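Side-chain contacts in DR2417 (Deinococcus radiodurans, PDB 4XWW), which probably degrades RNA as a two-metal 5'-3' exonuclease of the metallo-beta-lactamase superfamily, possibly also cutting internally, and probably takes part in rRNA maturation: residues Gly322-Gly327 and Ile332-Gly337; Arg360-Glu363 and Asp367-Tyr370; Val309-Gln314 and Met318-Arg323; Leu242-Phe245 and Tyr250-Gln253. One frame throughout, in Å; residues are numbered along the deposited sequence. Where two conformers were deposited one is given.

Contact 1: residues Gly322-Gly327 and Ile332-Gly337. With nucleotides of chain C.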
# COMPACT_ATOMS: atom_id res chain seq x y z
N GLY A 322 -14.41 8.78 -6.24
CA GLY A 322 -14.09 7.66 -7.12
C GLY A 322 -14.91 7.64 -8.39
O GLY A 322 -14.38 7.48 -9.49
N ARG A 323 -16.22 7.81 -8.26
CA ARG A 323 -17.05 7.78 -9.44
C ARG A 323 -16.79 8.99 -10.35
O ARG A 323 -16.78 8.85 -11.57
CB ARG A 323 -18.52 7.69 -9.06
CG ARG A 323 -18.79 6.48 -8.19
CD ARG A 323 -20.21 6.03 -8.28
NE ARG A 323 -21.15 7.12 -8.01
CZ ARG A 323 -21.51 7.51 -6.79
NH1 ARG A 323 -21.00 6.91 -5.71
NH2 ARG A 323 -22.38 8.50 -6.64
N LEU A 324 -16.55 10.16 -9.76
CA LEU A 324 -16.17 11.34 -10.54
C LEU A 324 -14.88 11.10 -11.32
O LEU A 324 -14.80 11.43 -12.51
CB LEU A 324 -16.02 12.57 -9.62
CG LEU A 324 -17.31 13.10 -9.01
CD1 LEU A 324 -16.99 14.17 -7.98
CD2 LEU A 324 -18.19 13.65 -10.10
N ALA A 325 -13.89 10.51 -10.64
CA ALA A 325 -12.56 10.27 -11.21
C ALA A 325 -12.63 9.27 -12.35
O ALA A 325 -11.86 9.35 -13.31
CB ALA A 325 -11.60 9.80 -10.14
N PHE A 326 -13.54 8.31 -12.24
CA PHE A 326 -13.61 7.26 -13.26
C PHE A 326 -14.64 7.55 -14.33
O PHE A 326 -14.82 6.76 -15.26
CB PHE A 326 -13.87 5.91 -12.60
CG PHE A 326 -12.69 5.39 -11.83
CD1 PHE A 326 -11.57 4.93 -12.50
CD2 PHE A 326 -12.69 5.38 -10.45
CE1 PHE A 326 -10.47 4.46 -11.81
CE2 PHE A 326 -11.60 4.91 -9.75
CZ PHE A 326 -10.49 4.45 -10.43
N GLY A 327 -15.32 8.69 -14.21
CA GLY A 327 -16.29 9.10 -15.20
C GLY A 327 -17.60 8.34 -15.14
O GLY A 327 -18.31 8.22 -16.13
N ILE A 332 -23.03 14.06 -12.29
CA ILE A 332 -21.98 15.06 -12.38
C ILE A 332 -20.82 14.53 -13.23
O ILE A 332 -20.43 13.36 -13.13
CB ILE A 332 -21.46 15.46 -10.97
CG1 ILE A 332 -22.60 15.89 -10.05
CG2 ILE A 332 -20.42 16.57 -11.07
CD1 ILE A 332 -22.20 15.91 -8.56
N ALA A 333 -20.25 15.39 -14.06
CA ALA A 333 -19.08 15.03 -14.84
C ALA A 333 -17.96 16.06 -14.68
O ALA A 333 -18.16 17.24 -14.93
CB ALA A 333 -19.45 14.89 -16.31
N LEU A 334 -16.78 15.59 -14.27
CA LEU A 334 -15.61 16.46 -14.16
C LEU A 334 -15.16 16.96 -15.52
O LEU A 334 -15.42 16.32 -16.55
CB LEU A 334 -14.46 15.73 -13.47
CG LEU A 334 -14.71 15.36 -12.00
CD1 LEU A 334 -13.46 14.80 -11.36
CD2 LEU A 334 -15.19 16.56 -11.21
N ARG A 335 -14.48 18.11 -15.54
CA ARG A 335 -13.94 18.67 -16.78
C ARG A 335 -12.75 19.59 -16.49
O ARG A 335 -12.57 20.05 -15.35
CB ARG A 335 -15.03 19.44 -17.55
CG ARG A 335 -15.88 20.39 -16.70
CD ARG A 335 -16.88 21.16 -17.59
NE ARG A 335 -18.10 21.54 -16.87
CZ ARG A 335 -18.26 22.67 -16.18
NH1 ARG A 335 -17.26 23.55 -16.10
NH2 ARG A 335 -19.41 22.93 -15.58
N ARG A 336 -11.95 19.87 -17.52
CA ARG A 336 -10.86 20.82 -17.39
C ARG A 336 -11.37 22.14 -16.86
O ARG A 336 -12.33 22.67 -17.38
CB ARG A 336 -10.17 21.07 -18.73
CG ARG A 336 -8.98 20.22 -18.98
CD ARG A 336 -8.43 20.39 -20.39
NE ARG A 336 -8.21 19.07 -20.96
CZ ARG A 336 -7.20 18.28 -20.62
NH1 ARG A 336 -6.31 18.71 -19.73
NH2 ARG A 336 -7.06 17.08 -21.17
N GLY A 337 -10.71 22.67 -15.83
CA GLY A 337 -11.16 23.89 -15.20
C GLY A 337 -11.67 23.65 -13.79
O GLY A 337 -11.57 24.52 -12.93
P U C 7 -24.72 4.33 -2.74
OP1 U C 7 -24.55 5.73 -2.31
OP2 U C 7 -25.74 3.47 -2.08
O5' U C 7 -25.00 4.30 -4.31
C5' U C 7 -24.20 5.08 -5.22
C4' U C 7 -23.86 4.27 -6.44
O4' U C 7 -25.03 3.51 -6.85
C3' U C 7 -23.45 5.08 -7.67
O3' U C 7 -22.55 4.34 -8.48
C2' U C 7 -24.78 5.28 -8.38
O2' U C 7 -24.64 5.53 -9.76
C1' U C 7 -25.45 3.92 -8.15
N1 U C 7 -26.92 3.96 -8.19
C2 U C 7 -27.51 4.65 -9.24
O2 U C 7 -26.87 5.22 -10.10
N3 U C 7 -28.88 4.63 -9.23
C4 U C 7 -29.71 4.02 -8.32
O4 U C 7 -30.93 4.10 -8.46
C5 U C 7 -29.03 3.32 -7.27
C6 U C 7 -27.69 3.31 -7.25
O HOH W 1 -16.34 12.67 -14.15
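Leu324 touches both Ile332 and Leu334, and it carries nearly all of this contact. Along the helix, Arg323 comes first and turns to the bound RNA instead. Its guanidinium lies with one face against C3' of U7 of chain C. Leu324 follows and meets the later segment at two levels. Near the backbone, its CB packs against Leu334 CD1 at 3.8 Å. Farther out, CG lies beside the backbone N (chi1 -69°), and from there the CD2 branch reaches Ile332 CG2, also at 3.8 Å. The two side chains run at a slant to each other.

No direct hydrogen bond crosses between the segments. A water does the bridging: it donates to Leu324 O at 2.6 Å and accepts from Leu334 N at 3.0 Å. Ala325 points away and leans on Ile357. Gly327 is the first residue to leave helical angles; its positive phi makes a Schellman motif. Its N bonds back to Leu324 O at 3.3 Å, so that carbonyl is gripped by both the water and the turn.

Phe241 of strand 240-243 touches Leu324, Ile332 and Leu334. Leu334 also meets Leu361 of helix 351-364. The last turn of helix 320-326 and the loop leading to strand 339-342 thus close over the sheet of the beta-CASP domain.

Contact 2: residues Arg360-Glu363 and Asp367-Tyr370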
# COMPACT_ATOMS: atom_id res chain seq x y z
N ARG A 360 -6.12 9.66 -12.36
CA ARG A 360 -7.28 9.83 -13.22
C ARG A 360 -7.74 11.28 -13.25
O ARG A 360 -8.15 11.78 -14.31
CB ARG A 360 -8.43 8.92 -12.79
CG ARG A 360 -8.15 7.42 -12.92
CD ARG A 360 -8.18 6.94 -14.35
NE ARG A 360 -7.52 5.64 -14.48
CZ ARG A 360 -6.21 5.49 -14.67
NH1 ARG A 360 -5.42 6.55 -14.75
NH2 ARG A 360 -5.69 4.27 -14.78
N LEU A 361 -7.70 11.95 -12.09
CA LEU A 361 -8.03 13.37 -12.04
C LEU A 361 -7.10 14.17 -12.95
O LEU A 361 -7.56 15.00 -13.73
CB LEU A 361 -7.98 13.89 -10.60
CG LEU A 361 -9.03 13.27 -9.70
CD1 LEU A 361 -8.76 13.65 -8.22
CD2 LEU A 361 -10.44 13.70 -10.13
N TYR A 362 -5.79 13.90 -12.88
CA TYR A 362 -4.83 14.60 -13.74
C TYR A 362 -5.14 14.37 -15.22
O TYR A 362 -5.01 15.28 -16.04
CB TYR A 362 -3.38 14.18 -13.45
CG TYR A 362 -2.71 14.96 -12.34
CD1 TYR A 362 -2.20 16.24 -12.57
CD2 TYR A 362 -2.61 14.43 -11.06
CE1 TYR A 362 -1.59 16.96 -11.56
CE2 TYR A 362 -2.01 15.15 -10.04
CZ TYR A 362 -1.51 16.41 -10.30
OH TYR A 362 -0.91 17.11 -9.28
N GLU A 363 -5.55 13.15 -15.56
CA GLU A 363 -5.81 12.85 -16.96
C GLU A 363 -7.08 13.53 -17.46
O GLU A 363 -7.17 13.88 -18.64
CB GLU A 363 -5.87 11.33 -17.18
CG GLU A 363 -4.50 10.69 -17.02
CD GLU A 363 -4.43 9.27 -17.52
OE1 GLU A 363 -5.13 8.41 -16.94
OE2 GLU A 363 -3.68 9.01 -18.49
N ASP A 367 -7.57 20.66 -11.93
CA ASP A 367 -6.50 21.06 -11.03
C ASP A 367 -6.62 20.21 -9.77
O ASP A 367 -7.69 20.16 -9.17
CB ASP A 367 -6.58 22.55 -10.71
CG ASP A 367 -6.42 23.43 -11.94
OD1 ASP A 367 -6.20 22.88 -13.04
OD2 ASP A 367 -6.51 24.67 -11.82
N VAL A 368 -5.54 19.54 -9.37
CA VAL A 368 -5.60 18.60 -8.26
C VAL A 368 -4.75 19.13 -7.12
O VAL A 368 -3.57 19.43 -7.30
CB VAL A 368 -5.10 17.19 -8.64
CG1 VAL A 368 -5.60 16.16 -7.62
CG2 VAL A 368 -5.54 16.82 -10.06
N VAL A 369 -5.36 19.22 -5.95
CA VAL A 369 -4.78 19.89 -4.79
C VAL A 369 -4.75 18.93 -3.61
O VAL A 369 -5.80 18.45 -3.17
CB VAL A 369 -5.59 21.16 -4.43
CG1 VAL A 369 -5.09 21.79 -3.15
CG2 VAL A 369 -5.51 22.16 -5.58
N TYR A 370 -3.56 18.66 -3.08
CA TYR A 370 -3.41 17.71 -1.95
C TYR A 370 -2.11 17.94 -1.20
O TYR A 370 -1.22 18.65 -1.69
CB TYR A 370 -3.45 16.26 -2.45
CG TYR A 370 -2.58 16.04 -3.67
CD1 TYR A 370 -1.19 15.93 -3.55
CD2 TYR A 370 -3.13 15.98 -4.93
CE1 TYR A 370 -0.39 15.76 -4.69
CE2 TYR A 370 -2.35 15.80 -6.06
CZ TYR A 370 -0.98 15.69 -5.93
OH TYR A 370 -0.23 15.53 -7.07
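Tyr362 OH donates to Tyr370 OH at 2.8 Å, and both hydroxyls have a further partner on the second subunit. Tyr370 OH is also hydrogen-bonded to Glu214 OE1 of that subunit. Tyr362 OH is bonded to Asn411 ND2 of the same subunit. The two phenols come from opposite directions. Tyr370 OH sits at the edge of the Tyr362 ring, near its plane, and Tyr370 CE2 packs 4.0 Å from Tyr362 CE2. Tyr370 holds its CG between the backbone N and the carbonyl carbon (chi1 46°), which brings its ring back toward the helix. With two partners each, both hydroxyls are probably limited in rotation. The nearby carboxylate of Glu214 would probably polarise them.

Val368 turns both methyls from the strand to the helix. CG2 stands over the centre of the Tyr362 ring, 3.8 Å from the centroid and 8° off the normal, a clear CH-pi contact. The same methyl touches Leu361 CB at 3.9 Å. The other methyl, CG1, faces Leu361 CD1 at 4.1 Å, and it lies in plane at the edge of the Tyr370 ring. The Leu361 and Val368 side chains cross at about a right angle.

Arg407 of the second subunit packs on both tyrosines, so the polar end of the contact belongs to the dimer interface. Strand 367-369 pairs with strand 339-342 at the edge of the parallel sheet. Strand 339-342, helix 351-364 and strand 367-369 form a beta-alpha-beta crossover, and this contact joins its helix to its second strand.

Contact 3: residues Val309-Gln314 and Met318-Arg323. With nucleotides of chain C.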
# COMPACT_ATOMS: atom_id res chain seq x y z
N VAL A 309 -18.85 19.07 -1.47
CA VAL A 309 -18.14 18.37 -0.41
C VAL A 309 -18.52 16.91 -0.56
O VAL A 309 -19.69 16.58 -0.48
CB VAL A 309 -18.51 18.90 0.99
CG1 VAL A 309 -17.73 18.17 2.06
CG2 VAL A 309 -18.24 20.39 1.08
N CYS A 310 -17.53 16.05 -0.84
CA CYS A 310 -17.75 14.69 -1.37
C CYS A 310 -17.12 13.57 -0.52
O CYS A 310 -16.04 13.75 0.03
CB CYS A 310 -17.18 14.55 -2.78
SG CYS A 310 -17.61 15.82 -4.00
N THR A 311 -17.76 12.40 -0.49
CA THR A 311 -17.17 11.20 0.07
C THR A 311 -16.06 10.67 -0.83
O THR A 311 -16.04 10.96 -2.02
CB THR A 311 -18.23 10.12 0.22
OG1 THR A 311 -18.91 9.94 -1.03
CG2 THR A 311 -19.26 10.51 1.30
N GLY A 312 -15.18 9.86 -0.26
CA GLY A 312 -14.18 9.17 -1.05
C GLY A 312 -12.74 9.53 -0.79
O GLY A 312 -11.89 9.22 -1.62
N SER A 313 -12.44 10.11 0.37
CA SER A 313 -11.11 10.66 0.64
C SER A 313 -10.02 9.59 0.67
O SER A 313 -8.84 9.89 0.50
CB SER A 313 -11.12 11.44 1.95
OG SER A 313 -11.13 10.56 3.06
N GLN A 314 -10.42 8.34 0.87
CA GLN A 314 -9.45 7.25 0.94
C GLN A 314 -9.42 6.42 -0.33
O GLN A 314 -8.95 5.28 -0.34
CB GLN A 314 -9.75 6.35 2.15
CG GLN A 314 -9.40 7.00 3.49
CD GLN A 314 -7.96 7.49 3.53
OE1 GLN A 314 -7.02 6.70 3.41
NE2 GLN A 314 -7.79 8.80 3.70
N MET A 318 -16.24 3.35 -5.27
CA MET A 318 -17.68 3.57 -5.36
C MET A 318 -18.17 4.79 -4.58
O MET A 318 -19.36 5.09 -4.58
CB MET A 318 -18.44 2.34 -4.88
CG MET A 318 -18.28 1.15 -5.80
SD MET A 318 -18.89 1.56 -7.44
CE MET A 318 -17.52 0.99 -8.44
N ALA A 319 -17.27 5.48 -3.89
CA ALA A 319 -17.65 6.73 -3.26
C ALA A 319 -17.71 7.80 -4.33
O ALA A 319 -17.42 7.53 -5.50
CB ALA A 319 -16.69 7.12 -2.14
N VAL A 320 -18.07 9.02 -3.94
CA VAL A 320 -18.37 10.04 -4.94
C VAL A 320 -17.12 10.46 -5.72
O VAL A 320 -17.15 10.46 -6.96
CB VAL A 320 -19.04 11.27 -4.29
CG1 VAL A 320 -19.09 12.44 -5.26
CG2 VAL A 320 -20.44 10.89 -3.87
N LEU A 321 -16.04 10.77 -5.03
CA LEU A 321 -14.82 11.15 -5.72
C LEU A 321 -14.38 10.03 -6.69
O LEU A 321 -14.03 10.31 -7.84
CB LEU A 321 -13.72 11.48 -4.74
CG LEU A 321 -12.45 11.94 -5.45
CD1 LEU A 321 -12.68 13.22 -6.26
CD2 LEU A 321 -11.36 12.12 -4.43
N GLY A 322 -14.41 8.78 -6.24
CA GLY A 322 -14.09 7.66 -7.12
C GLY A 322 -14.91 7.64 -8.39
O GLY A 322 -14.38 7.48 -9.49
N ARG A 323 -16.22 7.81 -8.26
CA ARG A 323 -17.05 7.78 -9.44
C ARG A 323 -16.79 8.99 -10.35
O ARG A 323 -16.78 8.85 -11.57
CB ARG A 323 -18.52 7.69 -9.06
CG ARG A 323 -18.79 6.48 -8.19
CD ARG A 323 -20.21 6.03 -8.28
NE ARG A 323 -21.15 7.12 -8.01
CZ ARG A 323 -21.51 7.51 -6.79
NH1 ARG A 323 -21.00 6.91 -5.71
NH2 ARG A 323 -22.38 8.50 -6.64
P U C 6 -20.35 6.95 0.07
OP1 U C 6 -20.44 7.84 -1.11
OP2 U C 6 -20.93 7.35 1.39
O5' U C 6 -21.03 5.55 -0.30
C5' U C 6 -20.57 4.76 -1.38
C4' U C 6 -21.22 3.40 -1.36
O4' U C 6 -20.85 2.69 -0.15
C3' U C 6 -22.74 3.40 -1.34
O3' U C 6 -23.31 3.60 -2.62
C2' U C 6 -23.07 2.06 -0.70
O2' U C 6 -22.92 1.01 -1.64
C1' U C 6 -21.95 1.94 0.33
N1 U C 6 -22.36 2.48 1.65
C2 U C 6 -23.00 1.62 2.52
O2 U C 6 -23.24 0.45 2.24
N3 U C 6 -23.37 2.16 3.73
C4 U C 6 -23.16 3.46 4.15
O4 U C 6 -23.55 3.80 5.27
C5 U C 6 -22.49 4.29 3.20
C6 U C 6 -22.13 3.79 2.02
P U C 7 -24.72 4.33 -2.74
OP1 U C 7 -24.55 5.73 -2.31
OP2 U C 7 -25.74 3.47 -2.08
O5' U C 7 -25.00 4.30 -4.31
C5' U C 7 -24.20 5.08 -5.22
C4' U C 7 -23.86 4.27 -6.44
O4' U C 7 -25.03 3.51 -6.85
C3' U C 7 -23.45 5.08 -7.67
O3' U C 7 -22.55 4.34 -8.48
C2' U C 7 -24.78 5.28 -8.38
O2' U C 7 -24.64 5.53 -9.76
C1' U C 7 -25.45 3.92 -8.15
N1 U C 7 -26.92 3.96 -8.19
C2 U C 7 -27.51 4.65 -9.24
O2 U C 7 -26.87 5.22 -10.10
N3 U C 7 -28.88 4.63 -9.23
C4 U C 7 -29.71 4.02 -8.32
O4 U C 7 -30.93 4.10 -8.46
C5 U C 7 -29.03 3.32 -7.27
C6 U C 7 -27.69 3.31 -7.25
P U C 5 -16.18 8.09 5.15
OP1 U C 5 -14.75 8.08 4.79
OP2 U C 5 -16.92 9.37 5.18
O5' U C 5 -16.95 7.11 4.16
C5' U C 5 -17.00 7.41 2.76
C4' U C 5 -17.08 6.14 1.95
O4' U C 5 -16.72 4.99 2.76
C3' U C 5 -18.46 5.78 1.42
O3' U C 5 -18.82 6.56 0.29
C2' U C 5 -18.28 4.30 1.12
O2' U C 5 -17.55 4.07 -0.07
C1' U C 5 -17.45 3.86 2.32
N1 U C 5 -18.30 3.39 3.43
C2 U C 5 -18.75 2.08 3.38
O2 U C 5 -18.46 1.32 2.47
N3 U C 5 -19.55 1.71 4.42
C4 U C 5 -19.95 2.48 5.49
O4 U C 5 -20.67 1.99 6.36
C5 U C 5 -19.45 3.82 5.47
C6 U C 5 -18.67 4.22 4.46
O HOH W 2 -13.17 7.89 -3.86
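Hydrogen bonds from the helix start to Thr311 lead this contact. Leu321 N donates to Thr311 O at 3.0 Å, with an N-H...O angle of 172° and the donor nearly in line with the C=O bond. Val320 N donates to Thr311 OG1 at 3.2 Å. That hydroxyl in turn donates to OP1 of U6 of chain C at 2.6 Å. A chi1 of 52° tucks OG1 in over the threonine's own backbone, where it can serve both partners. One side-chain oxygen therefore joins the helix to the RNA backbone. A water spans Gly312 O and Gly322 N, though its bond to Gly322 is weak. Within the later segment, Arg323 NH1 donates to Met318 O at 2.7 Å. The oxygen lies in the guanidinium plane, while the nitrogen stands above the carbonyl plane. This bent bond (133°) probably limits where the guanidinium can lie.

Apolar contacts fill in around these bonds. Cys310 CB meets Val320 CG1 at 3.8 Å. Ala319 CB presses on Gly312 CA at 3.4 Å. Gly312, with positive phi and no side chain, lets Ala319 CB come close. The same methyl lies near O3' of U5 of chain C, so it packs on the RNA as well.

Ala319 is the N-cap residue of helix 320-326. The loop after strand 306-310 and the start of this helix form a phosphate-binding site at the C-terminal ends of the strands of the parallel sheet. The helix dipole would probably favour the phosphate there.

Contact 4: residues Leu242-Phe245 and Tyr250-Gln253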
# COMPACT_ATOMS: atom_id res chain seq x y z
N LEU A 242 -14.34 19.04 -3.11
CA LEU A 242 -13.45 18.77 -2.00
C LEU A 242 -13.89 17.48 -1.31
O LEU A 242 -15.07 17.26 -1.15
CB LEU A 242 -13.45 19.95 -1.01
CG LEU A 242 -12.54 19.82 0.21
CD1 LEU A 242 -12.06 21.21 0.64
CD2 LEU A 242 -13.28 19.13 1.39
N THR A 243 -12.93 16.64 -0.93
CA THR A 243 -13.22 15.44 -0.15
C THR A 243 -12.42 15.45 1.12
O THR A 243 -11.31 15.97 1.19
CB THR A 243 -12.92 14.14 -0.95
OG1 THR A 243 -13.35 13.00 -0.20
CG2 THR A 243 -11.41 14.00 -1.23
N THR A 244 -13.03 14.91 2.18
CA THR A 244 -12.39 14.76 3.46
C THR A 244 -13.18 13.63 4.14
O THR A 244 -14.11 13.10 3.54
CB THR A 244 -12.42 16.08 4.26
OG1 THR A 244 -11.59 15.99 5.41
CG2 THR A 244 -13.85 16.43 4.64
N PHE A 245 -12.83 13.24 5.37
CA PHE A 245 -13.66 12.27 6.09
C PHE A 245 -15.03 12.88 6.34
O PHE A 245 -15.11 14.03 6.73
CB PHE A 245 -13.01 11.86 7.42
CG PHE A 245 -11.54 11.56 7.33
CD1 PHE A 245 -11.09 10.50 6.57
CD2 PHE A 245 -10.61 12.34 8.00
CE1 PHE A 245 -9.74 10.22 6.48
CE2 PHE A 245 -9.26 12.06 7.92
CZ PHE A 245 -8.82 11.00 7.16
N TYR A 250 -15.44 19.61 12.18
CA TYR A 250 -14.79 20.93 12.23
C TYR A 250 -14.34 21.40 10.85
O TYR A 250 -14.62 22.54 10.45
CB TYR A 250 -13.58 20.94 13.16
CG TYR A 250 -13.86 20.54 14.58
CD1 TYR A 250 -15.02 20.97 15.24
CD2 TYR A 250 -12.97 19.75 15.27
CE1 TYR A 250 -15.26 20.59 16.58
CE2 TYR A 250 -13.19 19.38 16.57
CZ TYR A 250 -14.32 19.80 17.22
OH TYR A 250 -14.50 19.39 18.52
N ARG A 251 -13.59 20.55 10.17
CA ARG A 251 -13.13 20.80 8.79
C ARG A 251 -14.29 21.20 7.87
O ARG A 251 -14.22 22.22 7.16
CB ARG A 251 -12.44 19.54 8.25
CG ARG A 251 -11.79 19.67 6.84
CD ARG A 251 -10.39 20.29 6.88
NE ARG A 251 -9.50 19.66 7.85
CZ ARG A 251 -8.80 18.55 7.66
NH1 ARG A 251 -8.82 17.91 6.47
NH2 ARG A 251 -8.04 18.09 8.66
N ILE A 252 -15.35 20.41 7.88
CA ILE A 252 -16.48 20.68 7.01
C ILE A 252 -17.18 21.98 7.40
O ILE A 252 -17.53 22.78 6.53
CB ILE A 252 -17.47 19.51 7.00
CG1 ILE A 252 -16.79 18.28 6.41
CG2 ILE A 252 -18.69 19.87 6.18
CD1 ILE A 252 -17.56 16.97 6.57
N GLN A 253 -17.37 22.22 8.69
CA GLN A 253 -18.02 23.47 9.09
C GLN A 253 -17.19 24.67 8.63
O GLN A 253 -17.73 25.64 8.09
CB GLN A 253 -18.21 23.55 10.61
CG GLN A 253 -18.79 24.90 11.06
CD GLN A 253 -20.25 25.08 10.66
OE1 GLN A 253 -21.04 24.14 10.73
NE2 GLN A 253 -20.62 26.30 10.29
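Thr244 and Arg251 are brought together by their torsions. The threonine has OG1 anti to the backbone N (chi1 -170°), and its methyl CG2 is left facing the helix. Arg251 starts with an extended first torsion and then bends at chi2 (83°) and chi3 (50°), curling its guanidinium back beside the threonine hydroxyl. Thr244 OG1 lies 3.5 Å from Arg251 NH1, approaching the guanidinium plane obliquely. The same oxygen is 4.0 Å from Arg251 CG.

The stronger partners of these polar groups lie outside the pair. Thr244 OG1 is hydrogen-bonded to Ser343 O. Arg251 NE forms a salt bridge with Glu222, and NH1 binds both Ser343 OG and His377 ND1.

Apolar contact adds to the join. Thr244 CG2 meets Ile252 CG1 at 3.9 Å, the two side chains running at an angle. Met273 of helix 271-282 touches both Thr244 and Ile252. Separately, the methyl Ile252 CD1 rests against a backbone carbonyl, Phe245 O, at 3.8 Å. Phe245 is a UMP-binding residue of this protein, and here it packs on a sugar of the bound RNA.

Strand 240-243 runs into this loop and helix 249-261 follows it, so the contact lies beside the RNA path at the end of the central strand. The buried guanidinium probably has its charge balanced at least in part by Glu222. Its bond to His377, a predicted substrate-binding residue, suggests a second-shell role: Arg251 may help to position that histidine.

All four contacts are buried and gather around one five-stranded parallel sheet. Contacts 3 and 4 are neighbours at its RNA-facing end, where strands 306-310 and 240-243 pair and Thr243 OG1 meets Cys310 O. Contact 3 is hydrogen-bonded and meets phosphate; contact 4 has no hydrogen bond between its segments, and its polar groups are held from outside. Contacts 1 and 3 share helix 320-326, contact 3 taking its start and contact 1 its end, where apolar packing and one water prevail. Contact 1 touches contact 2 through Leu334 on Leu361 and Phe326 on Arg360. Contact 2 alone reaches the second subunit, and adds paired tyrosine hydroxyls to an apolar base.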